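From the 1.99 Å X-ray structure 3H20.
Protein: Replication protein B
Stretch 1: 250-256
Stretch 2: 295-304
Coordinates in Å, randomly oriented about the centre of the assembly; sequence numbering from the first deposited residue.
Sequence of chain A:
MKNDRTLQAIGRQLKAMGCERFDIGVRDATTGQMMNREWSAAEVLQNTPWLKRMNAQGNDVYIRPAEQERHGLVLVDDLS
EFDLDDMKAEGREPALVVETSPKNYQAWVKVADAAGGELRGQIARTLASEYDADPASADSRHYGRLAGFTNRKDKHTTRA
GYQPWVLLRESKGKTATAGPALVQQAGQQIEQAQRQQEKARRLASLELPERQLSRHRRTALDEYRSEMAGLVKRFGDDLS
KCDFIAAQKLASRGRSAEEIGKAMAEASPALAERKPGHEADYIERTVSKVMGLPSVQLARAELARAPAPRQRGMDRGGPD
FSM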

ATOM      1  N   LEU A 250     -28.306  18.901  -6.909  1.00 34.54           N
ATOM      2  CA  LEU A 250     -28.510  17.602  -7.557  1.00 34.47           C
ATOM      3  C   LEU A 250     -28.414  17.658  -9.089  1.00 34.22           C
ATOM      4  O   LEU A 250     -27.771  16.803  -9.699  1.00 34.17           O
ATOM      5  CB  LEU A 250     -29.852  16.987  -7.130  1.00 34.58           C
ATOM      6  CG  LEU A 250     -29.864  16.033  -5.926  1.00 35.09           C
ATOM      7  CD1 LEU A 250     -29.379  16.713  -4.648  1.00 35.34           C
ATOM      8  CD2 LEU A 250     -31.268  15.433  -5.726  1.00 34.71           C
ATOM      9  N   ALA A 251     -29.036  18.664  -9.703  1.00 34.31           N
ATOM     10  CA  ALA A 251     -28.992  18.824 -11.169  1.00 34.38           C
ATOM     11  C   ALA A 251     -27.591  19.182 -11.676  1.00 34.82           C
ATOM     12  O   ALA A 251     -27.168  18.702 -12.730  1.00 35.04           O
ATOM     13  CB  ALA A 251     -29.999  19.861 -11.632  1.00 34.65           C
ATOM     14  N   SER A 252     -26.879  20.019 -10.921  1.00 34.99           N
ATOM     15  CA  SER A 252     -25.498  20.384 -11.245  1.00 35.45           C
ATOM     16  C   SER A 252     -24.552  19.185 -11.175  1.00 36.18           C
ATOM     17  O   SER A 252     -23.511  19.166 -11.846  1.00 35.77           O
ATOM     18  CB  SER A 252     -25.004  21.484 -10.310  1.00 35.34           C
ATOM     19  OG  SER A 252     -25.564  22.737 -10.668  1.00 35.92           O
ATOM     20  N   ARG A 253     -24.911  18.198 -10.355  1.00 36.65           N
ATOM     21  CA  ARG A 253     -24.107  16.986 -10.183  1.00 38.06           C
ATOM     22  C   ARG A 253     -24.579  15.845 -11.101  1.00 37.81           C
ATOM     23  O   ARG A 253     -24.095  14.714 -11.003  1.00 37.69           O
ATOM     24  CB  ARG A 253     -24.065  16.571  -8.703  1.00 38.03           C
ATOM     25  CG  ARG A 253     -23.275  17.559  -7.839  1.00 39.79           C
ATOM     26  CD  ARG A 253     -23.584  17.462  -6.340  1.00 40.49           C
ATOM     27  NE  ARG A 253     -23.184  18.695  -5.649  1.00 45.59           N
ATOM     28  CZ  ARG A 253     -23.391  18.967  -4.358  1.00 46.52           C
ATOM     29  NH1 ARG A 253     -24.001  18.094  -3.562  1.00 46.44           N
ATOM     30  NH2 ARG A 253     -22.979  20.127  -3.857  1.00 46.96           N
ATOM     31  N   GLY A 254     -25.513  16.162 -12.000  1.00 37.83           N
ATOM     32  CA  GLY A 254     -25.910  15.252 -13.076  1.00 38.17           C
ATOM     33  C   GLY A 254     -27.185  14.450 -12.876  1.00 38.40           C
ATOM     34  O   GLY A 254     -27.534  13.615 -13.719  1.00 38.53           O
ATOM     35  N   ARG A 255     -27.883  14.689 -11.768  1.00 38.71           N
ATOM     36  CA  ARG A 255     -29.123  13.966 -11.487  1.00 38.86           C
ATOM     37  C   ARG A 255     -30.205  14.368 -12.476  1.00 38.97           C
ATOM     38  O   ARG A 255     -30.287  15.527 -12.887  1.00 38.77           O
ATOM     39  CB  ARG A 255     -29.606  14.197 -10.050  1.00 39.00           C
ATOM     40  CG  ARG A 255     -28.711  13.605  -8.963  1.00 39.11           C
ATOM     41  CD  ARG A 255     -28.642  12.095  -9.046  1.00 38.93           C
ATOM     42  NE  ARG A 255     -27.896  11.519  -7.930  1.00 39.47           N
ATOM     43  CZ  ARG A 255     -27.665  10.219  -7.766  1.00 39.17           C
ATOM     44  NH1 ARG A 255     -28.116   9.330  -8.647  1.00 38.83           N
ATOM     45  NH2 ARG A 255     -26.973   9.804  -6.716  1.00 39.42           N
ATOM     46  N   SER A 256     -31.024  13.391 -12.848  1.00 39.11           N
ATOM     47  CA  SER A 256     -32.091  13.572 -13.823  1.00 39.48           C
ATOM     48  C   SER A 256     -33.228  14.424 -13.276  1.00 39.60           C
ATOM     49  O   SER A 256     -33.417  14.518 -12.066  1.00 39.93           O
ATOM     50  CB  SER A 256     -32.624  12.200 -14.253  1.00 39.50           C
ATOM     51  OG  SER A 256     -33.972  12.268 -14.683  1.00 39.81           O
ATOM     52  N   SER A 295     -25.787  28.417 -14.399  1.00 32.55           N
ATOM     53  CA  SER A 295     -24.939  27.626 -13.498  1.00 32.16           C
ATOM     54  C   SER A 295     -25.138  26.128 -13.690  1.00 32.82           C
ATOM     55  O   SER A 295     -24.172  25.376 -13.787  1.00 32.99           O
ATOM     56  CB  SER A 295     -25.181  28.014 -12.032  1.00 32.43           C
ATOM     57  OG  SER A 295     -26.520  27.741 -11.644  1.00 30.52           O
ATOM     58  N   VAL A 296     -26.400  25.710 -13.769  1.00 32.92           N
ATOM     59  CA  VAL A 296     -26.757  24.307 -13.923  1.00 33.42           C
ATOM     60  C   VAL A 296     -26.384  23.817 -15.318  1.00 33.95           C
ATOM     61  O   VAL A 296     -25.767  22.760 -15.453  1.00 33.73           O
ATOM     62  CB  VAL A 296     -28.263  24.079 -13.617  1.00 33.44           C
ATOM     63  CG1 VAL A 296     -28.679  22.655 -13.939  1.00 32.84           C
ATOM     64  CG2 VAL A 296     -28.537  24.389 -12.162  1.00 33.58           C
ATOM     65  N   GLN A 297     -26.713  24.614 -16.334  1.00 34.32           N
ATOM     66  CA  GLN A 297     -26.379  24.297 -17.726  1.00 35.39           C
ATOM     67  C   GLN A 297     -24.876  24.111 -17.950  1.00 34.87           C
ATOM     68  O   GLN A 297     -24.461  23.149 -18.618  1.00 35.03           O
ATOM     69  CB  GLN A 297     -26.946  25.360 -18.682  1.00 34.93           C
ATOM     70  CG  GLN A 297     -28.454  25.234 -18.913  1.00 36.46           C
ATOM     71  CD  GLN A 297     -29.015  26.323 -19.808  1.00 37.23           C
ATOM     72  OE1 GLN A 297     -28.284  27.204 -20.282  1.00 40.91           O
ATOM     73  NE2 GLN A 297     -30.320  26.273 -20.045  1.00 38.20           N
ATOM     74  N   LEU A 298     -24.071  25.012 -17.400  1.00 34.85           N
ATOM     75  CA  LEU A 298     -22.606  24.914 -17.499  1.00 34.76           C
ATOM     76  C   LEU A 298     -22.030  23.715 -16.733  1.00 34.66           C
ATOM     77  O   LEU A 298     -21.188  22.981 -17.265  1.00 34.29           O
ATOM     78  CB  LEU A 298     -21.923  26.227 -17.065  1.00 35.06           C
ATOM     79  CG  LEU A 298     -20.389  26.293 -17.187  1.00 35.21           C
ATOM     80  CD1 LEU A 298     -19.917  26.027 -18.630  1.00 36.27           C
ATOM     81  CD2 LEU A 298     -19.832  27.621 -16.687  1.00 35.86           C
ATOM     82  N   ALA A 299     -22.470  23.524 -15.488  1.00 34.40           N
ATOM     83  CA  ALA A 299     -22.037  22.382 -14.690  1.00 34.37           C
ATOM     84  C   ALA A 299     -22.333  21.062 -15.410  1.00 34.43           C
ATOM     85  O   ALA A 299     -21.454  20.212 -15.520  1.00 34.26           O
ATOM     86  CB  ALA A 299     -22.683  22.406 -13.309  1.00 34.13           C
ATOM     87  N   ARG A 300     -23.561  20.908 -15.911  1.00 34.73           N
ATOM     88  CA  ARG A 300     -23.965  19.692 -16.643  1.00 34.73           C
ATOM     89  C   ARG A 300     -23.145  19.478 -17.913  1.00 34.79           C
ATOM     90  O   ARG A 300     -22.736  18.353 -18.209  1.00 34.52           O
ATOM     91  CB  ARG A 300     -25.458  19.724 -16.987  1.00 34.98           C
ATOM     92  CG  ARG A 300     -26.359  19.466 -15.794  1.00 34.97           C
ATOM     93  CD  ARG A 300     -27.824  19.687 -16.118  1.00 34.85           C
ATOM     94  NE  ARG A 300     -28.471  18.514 -16.709  1.00 35.91           N
ATOM     95  CZ  ARG A 300     -28.877  17.442 -16.026  1.00 36.31           C
ATOM     96  NH1 ARG A 300     -28.700  17.361 -14.709  1.00 35.99           N
ATOM     97  NH2 ARG A 300     -29.462  16.437 -16.666  1.00 37.28           N
ATOM     98  N   ALA A 301     -22.909  20.559 -18.657  1.00 34.72           N
ATOM     99  CA  ALA A 301     -22.063  20.511 -19.856  1.00 35.02           C
ATOM    100  C   ALA A 301     -20.630  20.086 -19.527  1.00 35.04           C
ATOM    101  O   ALA A 301     -20.025  19.302 -20.266  1.00 34.93           O
ATOM    102  CB  ALA A 301     -22.076  21.851 -20.576  1.00 35.16           C
ATOM    103  N   GLU A 302     -20.095  20.597 -18.417  1.00 35.00           N
ATOM    104  CA  GLU A 302     -18.753  20.222 -17.962  1.00 35.16           C
ATOM    105  C   GLU A 302     -18.696  18.779 -17.431  1.00 35.25           C
ATOM    106  O   GLU A 302     -17.674  18.106 -17.571  1.00 34.90           O
ATOM    107  CB  GLU A 302     -18.208  21.250 -16.955  1.00 34.86           C
ATOM    108  CG  GLU A 302     -17.927  22.621 -17.624  1.00 35.27           C
ATOM    109  CD  GLU A 302     -17.406  23.704 -16.688  1.00 36.04           C
ATOM    110  OE1 GLU A 302     -17.295  23.467 -15.465  1.00 37.72           O
ATOM    111  OE2 GLU A 302     -17.107  24.813 -17.192  1.00 36.02           O
ATOM    112  N   LEU A 303     -19.805  18.307 -16.856  1.00 35.39           N
ATOM    113  CA  LEU A 303     -19.935  16.901 -16.437  1.00 36.17           C
ATOM    114  C   LEU A 303     -19.947  15.944 -17.620  1.00 36.21           C
ATOM    115  O   LEU A 303     -19.334  14.883 -17.565  1.00 36.07           O
ATOM    116  CB  LEU A 303     -21.216  16.676 -15.635  1.00 36.26           C
ATOM    117  CG  LEU A 303     -21.251  16.881 -14.125  1.00 37.32           C
ATOM    118  CD1 LEU A 303     -22.671  16.652 -13.693  1.00 38.65           C
ATOM    119  CD2 LEU A 303     -20.324  15.930 -13.376  1.00 37.76           C
ATOM    120  N   ALA A 304     -20.664  16.332 -18.676  1.00 36.35           N
ATOM    121  CA  ALA A 304     -20.810  15.522 -19.890  1.00 36.53           C
ATOM    122  C   ALA A 304     -19.473  15.188 -20.562  1.00 36.20           C
ATOM    123  O   ALA A 304     -19.376  14.216 -21.319  1.00 36.51           O
ATOM    124  CB  ALA A 304     -21.738  16.230 -20.875  1.00 36.69           C
TER
HETATM  125  O   HOH W   1     -23.808  24.729 -10.723  1.00 25.65           O

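What does the end of the first helix offer the second? The CA-to-CB bond of Leu250 points away, and the residue takes no part, but Ala251 presents a small methyl, its CB 3.9 Å from Val296 CG1, and both residues are buried. The carbonyl of Ala251 works too: Ala251 O accepts a hydrogen bond from Arg300 NH1 at 2.8 Å while also receiving the backbone N of Gly254.

How does Ser252 fit so close to the helix? Here the CA atoms come nearest, with Ser252 CA 4.9 Å from Val296 CA; small side chains also meet here, Ser252 CB lying 3.9 Å from Ala299 CB. A water O 2.7 Å from Ser252 OG donates a weak hydrogen bond to Ser295 O at 3.2 Å, linking the two stretches.

Why is glycine suited to position 254? Arg253 leaves helical geometry, and Gly254 follows with a phi of 100°, where a CB would jam against the preceding carbonyl. That CB would also crowd Leu303 CD1, which packs on the turn, 3.3 Å from Gly254 N.

What fastens the far side of the turn? The CA-to-CB bond of Arg255 points away, yet Arg255 O accepts a second hydrogen bond from Arg300 NH1 at 3.0 Å. Both carbonyl oxygens lie at the guanidinium edge, near its plane, and because NH1 donates to both, one nitrogen ties the helix end to the loop beyond.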